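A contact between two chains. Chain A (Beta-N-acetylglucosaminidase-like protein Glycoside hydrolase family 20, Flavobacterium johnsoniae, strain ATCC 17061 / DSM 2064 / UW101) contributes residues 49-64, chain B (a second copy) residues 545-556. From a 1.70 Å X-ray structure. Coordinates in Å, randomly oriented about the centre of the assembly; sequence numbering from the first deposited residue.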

# COMPACT_ATOMS: atom_id res chain seq x y z
N LEU A 49 -5.29 7.75 -19.32
CA LEU A 49 -5.09 9.20 -19.30
C LEU A 49 -4.53 9.67 -17.96
O LEU A 49 -3.59 10.45 -17.91
CB LEU A 49 -6.39 9.89 -19.66
CG LEU A 49 -6.30 11.39 -19.89
CD1 LEU A 49 -5.46 11.61 -21.12
CD2 LEU A 49 -7.67 12.01 -20.12
N ARG A 50 -5.11 9.16 -16.87
CA ARG A 50 -4.59 9.43 -15.54
C ARG A 50 -3.15 9.01 -15.39
O ARG A 50 -2.30 9.78 -14.89
CB ARG A 50 -5.43 8.80 -14.44
CG ARG A 50 -6.89 9.26 -14.32
CD ARG A 50 -6.94 10.71 -13.78
NE ARG A 50 -6.76 11.71 -14.80
CZ ARG A 50 -7.68 12.10 -15.69
NH1 ARG A 50 -8.88 11.48 -15.73
NH2 ARG A 50 -7.39 13.06 -16.53
N ARG A 51 -2.82 7.80 -15.88
CA ARG A 51 -1.46 7.34 -15.76
C ARG A 51 -0.48 8.18 -16.60
O ARG A 51 0.60 8.57 -16.15
CB ARG A 51 -1.35 5.87 -16.14
CG ARG A 51 -2.03 4.97 -15.14
CD ARG A 51 -2.36 3.61 -15.67
NE ARG A 51 -1.23 2.83 -16.05
CZ ARG A 51 -1.27 1.76 -16.84
NH1 ARG A 51 -2.39 1.42 -17.43
NH2 ARG A 51 -0.15 1.05 -17.06
N LEU A 52 -0.88 8.47 -17.82
CA LEU A 52 -0.06 9.32 -18.67
C LEU A 52 0.21 10.68 -18.07
O LEU A 52 1.32 11.18 -18.12
CB LEU A 52 -0.75 9.44 -20.05
CG LEU A 52 0.02 10.21 -21.09
CD1 LEU A 52 1.40 9.60 -21.36
CD2 LEU A 52 -0.77 10.36 -22.38
N ASP A 53 -0.82 11.28 -17.50
CA ASP A 53 -0.69 12.59 -16.84
C ASP A 53 0.24 12.49 -15.65
O ASP A 53 1.07 13.37 -15.40
CB ASP A 53 -2.05 13.11 -16.41
CG ASP A 53 -2.16 14.67 -16.51
OD1 ASP A 53 -1.20 15.36 -16.84
OD2 ASP A 53 -3.30 15.12 -16.26
N GLY A 54 0.13 11.39 -14.89
CA GLY A 54 1.03 11.24 -13.75
C GLY A 54 2.51 11.21 -14.14
O GLY A 54 3.39 11.62 -13.40
N ARG A 55 2.79 10.68 -15.33
CA ARG A 55 4.16 10.62 -15.79
C ARG A 55 4.70 11.89 -16.40
O ARG A 55 5.93 12.06 -16.51
CB ARG A 55 4.28 9.52 -16.86
CG ARG A 55 3.91 8.13 -16.46
CD ARG A 55 4.23 7.12 -17.51
NE ARG A 55 3.66 5.83 -17.19
CZ ARG A 55 3.82 4.73 -17.89
NH1 ARG A 55 4.67 4.74 -18.92
NH2 ARG A 55 3.24 3.62 -17.51
N THR A 56 3.79 12.77 -16.83
CA THR A 56 4.14 13.93 -17.64
C THR A 56 3.85 15.29 -17.05
O THR A 56 4.48 16.30 -17.51
CB THR A 56 3.44 13.89 -19.00
OG1 THR A 56 2.01 13.84 -18.89
CG2 THR A 56 3.93 12.71 -19.78
N GLY A 57 2.87 15.36 -16.13
CA GLY A 57 2.64 16.63 -15.45
C GLY A 57 1.99 17.67 -16.37
O GLY A 57 2.14 18.90 -16.11
N ILE A 58 1.23 17.22 -17.35
CA ILE A 58 0.65 18.12 -18.34
C ILE A 58 -0.63 18.77 -17.87
O ILE A 58 -0.85 19.94 -18.21
CB ILE A 58 0.54 17.43 -19.71
CG1 ILE A 58 1.96 17.23 -20.23
CG2 ILE A 58 -0.36 18.28 -20.65
CD1 ILE A 58 2.10 16.40 -21.48
N PHE A 59 -1.42 18.07 -17.07
CA PHE A 59 -2.76 18.46 -16.61
C PHE A 59 -3.73 18.46 -17.80
O PHE A 59 -4.18 19.52 -18.28
CB PHE A 59 -2.75 19.81 -15.87
CG PHE A 59 -2.09 19.77 -14.49
CD1 PHE A 59 -0.74 19.52 -14.30
CD2 PHE A 59 -2.87 20.00 -13.38
CE1 PHE A 59 -0.17 19.51 -13.02
CE2 PHE A 59 -2.29 19.97 -12.12
CZ PHE A 59 -0.98 19.68 -11.96
N PHE A 60 -4.03 17.27 -18.28
CA PHE A 60 -4.91 17.11 -19.46
C PHE A 60 -6.29 17.66 -19.17
O PHE A 60 -6.78 17.61 -18.03
CB PHE A 60 -4.99 15.60 -19.84
CG PHE A 60 -3.67 15.03 -20.28
CD1 PHE A 60 -2.95 15.64 -21.23
CD2 PHE A 60 -3.19 13.82 -19.75
CE1 PHE A 60 -1.76 15.13 -21.70
CE2 PHE A 60 -2.03 13.29 -20.24
CZ PHE A 60 -1.27 13.95 -21.15
N GLU A 61 -6.95 18.11 -20.22
CA GLU A 61 -8.33 18.64 -20.10
C GLU A 61 -9.37 17.68 -19.65
O GLU A 61 -10.24 18.05 -18.91
CB GLU A 61 -8.80 19.27 -21.46
N GLN A 62 -9.40 16.45 -20.13
CA GLN A 62 -10.45 15.55 -19.83
C GLN A 62 -10.31 14.97 -18.43
O GLN A 62 -9.17 14.64 -18.00
CB GLN A 62 -10.40 14.38 -20.82
CG GLN A 62 -10.92 14.75 -22.19
CD GLN A 62 -10.57 13.69 -23.18
OE1 GLN A 62 -9.41 13.55 -23.53
NE2 GLN A 62 -11.55 12.86 -23.53
N GLY A 63 -11.46 14.81 -17.79
CA GLY A 63 -11.51 14.11 -16.52
C GLY A 63 -11.87 12.66 -16.80
O GLY A 63 -11.05 11.94 -17.35
N PHE A 64 -13.07 12.28 -16.46
CA PHE A 64 -13.58 10.91 -16.76
C PHE A 64 -14.05 10.78 -18.21
O PHE A 64 -14.68 11.69 -18.75
CB PHE A 64 -14.69 10.58 -15.80
CG PHE A 64 -14.23 10.42 -14.36
CD1 PHE A 64 -14.15 11.52 -13.53
CD2 PHE A 64 -13.83 9.17 -13.85
CE1 PHE A 64 -13.71 11.39 -12.21
CE2 PHE A 64 -13.36 9.03 -12.52
CZ PHE A 64 -13.32 10.15 -11.71
N THR B 545 -8.62 26.44 -8.71
CA THR B 545 -8.82 26.07 -10.09
C THR B 545 -7.53 25.61 -10.77
O THR B 545 -7.56 25.18 -11.91
CB THR B 545 -9.38 27.27 -10.90
OG1 THR B 545 -8.44 28.33 -10.81
CG2 THR B 545 -10.72 27.66 -10.34
N GLU B 546 -6.44 25.55 -10.02
CA GLU B 546 -5.19 25.11 -10.59
C GLU B 546 -5.03 23.61 -10.56
O GLU B 546 -4.30 23.08 -11.40
CB GLU B 546 -3.98 25.74 -9.96
CG GLU B 546 -3.94 27.25 -10.15
CD GLU B 546 -2.73 27.85 -9.52
OE1 GLU B 546 -2.32 27.54 -8.40
OE2 GLU B 546 -2.12 28.71 -10.16
N TYR B 547 -5.71 22.97 -9.63
CA TYR B 547 -5.70 21.52 -9.54
C TYR B 547 -7.16 21.09 -9.48
O TYR B 547 -7.90 21.58 -8.64
CB TYR B 547 -5.02 21.01 -8.29
CG TYR B 547 -3.54 21.27 -8.13
CD1 TYR B 547 -3.02 22.48 -7.72
CD2 TYR B 547 -2.62 20.28 -8.43
CE1 TYR B 547 -1.64 22.71 -7.56
CE2 TYR B 547 -1.30 20.49 -8.25
CZ TYR B 547 -0.79 21.72 -7.81
OH TYR B 547 0.56 21.91 -7.59
N GLN B 548 -7.54 20.12 -10.32
CA GLN B 548 -8.81 19.41 -10.21
C GLN B 548 -8.66 18.11 -9.43
O GLN B 548 -7.55 17.71 -9.12
CB GLN B 548 -9.34 19.09 -11.62
CG GLN B 548 -9.81 20.33 -12.35
CD GLN B 548 -8.72 21.34 -12.68
OE1 GLN B 548 -7.72 21.05 -13.36
NE2 GLN B 548 -8.94 22.55 -12.22
N MET B 549 -9.79 17.51 -9.08
CA MET B 549 -9.82 16.30 -8.33
C MET B 549 -9.28 15.09 -9.12
O MET B 549 -9.28 14.00 -8.55
CB MET B 549 -11.19 16.00 -7.79
CG MET B 549 -11.75 17.10 -6.89
SD MET B 549 -10.71 17.51 -5.46
CE MET B 549 -10.00 19.09 -5.98
N TYR B 550 -8.90 15.29 -10.42
CA TYR B 550 -8.29 14.25 -11.23
C TYR B 550 -6.95 14.69 -11.76
O TYR B 550 -6.39 14.00 -12.64
CB TYR B 550 -9.22 13.82 -12.35
CG TYR B 550 -9.78 14.99 -13.17
CD1 TYR B 550 -9.00 15.67 -14.08
CD2 TYR B 550 -11.06 15.41 -12.95
CE1 TYR B 550 -9.52 16.76 -14.80
CE2 TYR B 550 -11.62 16.47 -13.66
CZ TYR B 550 -10.85 17.14 -14.55
OH TYR B 550 -11.36 18.20 -15.24
N SER B 551 -6.42 15.79 -11.20
CA SER B 551 -5.08 16.26 -11.57
C SER B 551 -3.98 15.32 -11.07
O SER B 551 -4.22 14.48 -10.16
CB SER B 551 -4.82 17.67 -11.05
OG SER B 551 -5.65 18.63 -11.76
N PRO B 552 -2.80 15.38 -11.66
CA PRO B 552 -1.70 14.47 -11.23
C PRO B 552 -0.98 14.96 -10.01
O PRO B 552 -0.44 16.06 -10.02
CB PRO B 552 -0.77 14.42 -12.44
CG PRO B 552 -0.95 15.81 -13.06
CD PRO B 552 -2.46 16.05 -12.91
N PHE B 553 -0.99 14.17 -8.95
CA PHE B 553 -0.27 14.51 -7.71
C PHE B 553 1.00 13.65 -7.56
O PHE B 553 1.26 13.03 -6.54
CB PHE B 553 -1.20 14.40 -6.50
CG PHE B 553 -2.30 15.47 -6.51
CD1 PHE B 553 -3.50 15.29 -7.19
CD2 PHE B 553 -2.07 16.68 -5.87
CE1 PHE B 553 -4.49 16.31 -7.15
CE2 PHE B 553 -3.02 17.69 -5.87
CZ PHE B 553 -4.21 17.50 -6.53
N THR B 554 1.82 13.67 -8.61
CA THR B 554 3.01 12.83 -8.74
C THR B 554 4.23 13.64 -9.01
O THR B 554 5.23 13.17 -9.59
CB THR B 554 2.79 11.86 -9.90
OG1 THR B 554 2.39 12.66 -11.00
CG2 THR B 554 1.69 10.90 -9.67
N LEU B 555 4.15 14.93 -8.61
CA LEU B 555 5.18 15.88 -8.90
C LEU B 555 5.95 16.35 -7.64
O LEU B 555 5.68 15.87 -6.54
CB LEU B 555 4.58 17.06 -9.67
CG LEU B 555 3.75 16.68 -10.94
CD1 LEU B 555 3.29 17.97 -11.63
CD2 LEU B 555 4.59 15.85 -11.90
N PHE B 556 6.92 17.25 -7.80
CA PHE B 556 7.83 17.55 -6.72
C PHE B 556 7.13 17.99 -5.44
O PHE B 556 7.50 17.58 -4.36
CB PHE B 556 8.89 18.58 -7.16
CG PHE B 556 9.98 18.78 -6.17
CD1 PHE B 556 10.98 17.84 -6.02
CD2 PHE B 556 10.06 19.95 -5.41
CE1 PHE B 556 12.02 18.05 -5.12
CE2 PHE B 556 11.05 20.14 -4.48
CZ PHE B 556 12.04 19.21 -4.32
O HOH W 1 -4.57 13.55 -14.50
O HOH W 2 -7.56 19.79 -15.80
O HOH W 3 -9.88 19.52 -16.65

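Two aromatic residues, Phe A59 and Tyr B550, bury the largest areas on their respective sides of this contact, and each ring is met on a face by an aliphatic carbon of the other chain. Phe A59 lies in the loop after the helix, with phi/psi of 68/70°. Its CA-to-CB bond points sideways, but chi1 of -71° (m) and chi2 of 66° bring the ring to chain B. Pro B552 CD sits 3.8 Å from the centroid of the Phe A59 ring and only 3° off its normal, which identifies a CH-pi contact. Around the ring edge, Phe A59 CE1 lies 4.0 Å from Leu B555 CD1, and Phe A59 CE2 lies 3.7 Å from Tyr B547 CD2. The latter belongs to an offset edge-to-face pair, with centroids 5.5 Å apart and planes at 68°.

The backbone beneath this ring is held by Asp A53, whose chi1 of -146° falls between wells. In that conformation its carboxylate accepts two backbone hydrogen bonds, from Phe A59 N to OD1 at 2.7 Å and from Phe A60 N to OD2 at 3.0 Å.

Tyr B550 points toward chain A with chi1 of 51° (p). Its ring receives Gly A63 CA 3.5 Å from the centroid, 5° off the normal, a second CH-pi contact. An ideal CB on Gly A63 would lie 2.7 Å from Tyr B550 CE2, a clash, so the close approach depends on the absence of a side chain.

Arg A50 folds back through chi1 and chi2 of -62° and -71° (both m) and chi3 of 83° (p). This bent path lets NH1 donate to Gly A63 O at 2.7 Å and NH2 to Gln A62 O at 2.8 Å, tying the loop to the helix, while Tyr B550 CD1 lies over one face of the guanidinium, 3.9 Å from Arg A50 NH2. Although Arg A50 NE is 3.2 Å from Tyr B550 O, the angle is too poor for a hydrogen bond. Water 1 links them instead, accepting from Arg A50 NE at 2.9 Å and lying 2.6 Å from Tyr B550 O.

The one direct hydrogen bond between the stretches runs from Thr B554 OG1 to Gly A54 O, at 2.8 Å. Thr B554 points toward chain A, and its chi1 of 51° (p) places the hydroxyl at this carbonyl near the end of the helix. On chain B, Ser B551 adopts chi1 of -70° (m), and its OG accepts from Gln B548 N at 2.8 Å, bracing the type I turn that carries Tyr B550.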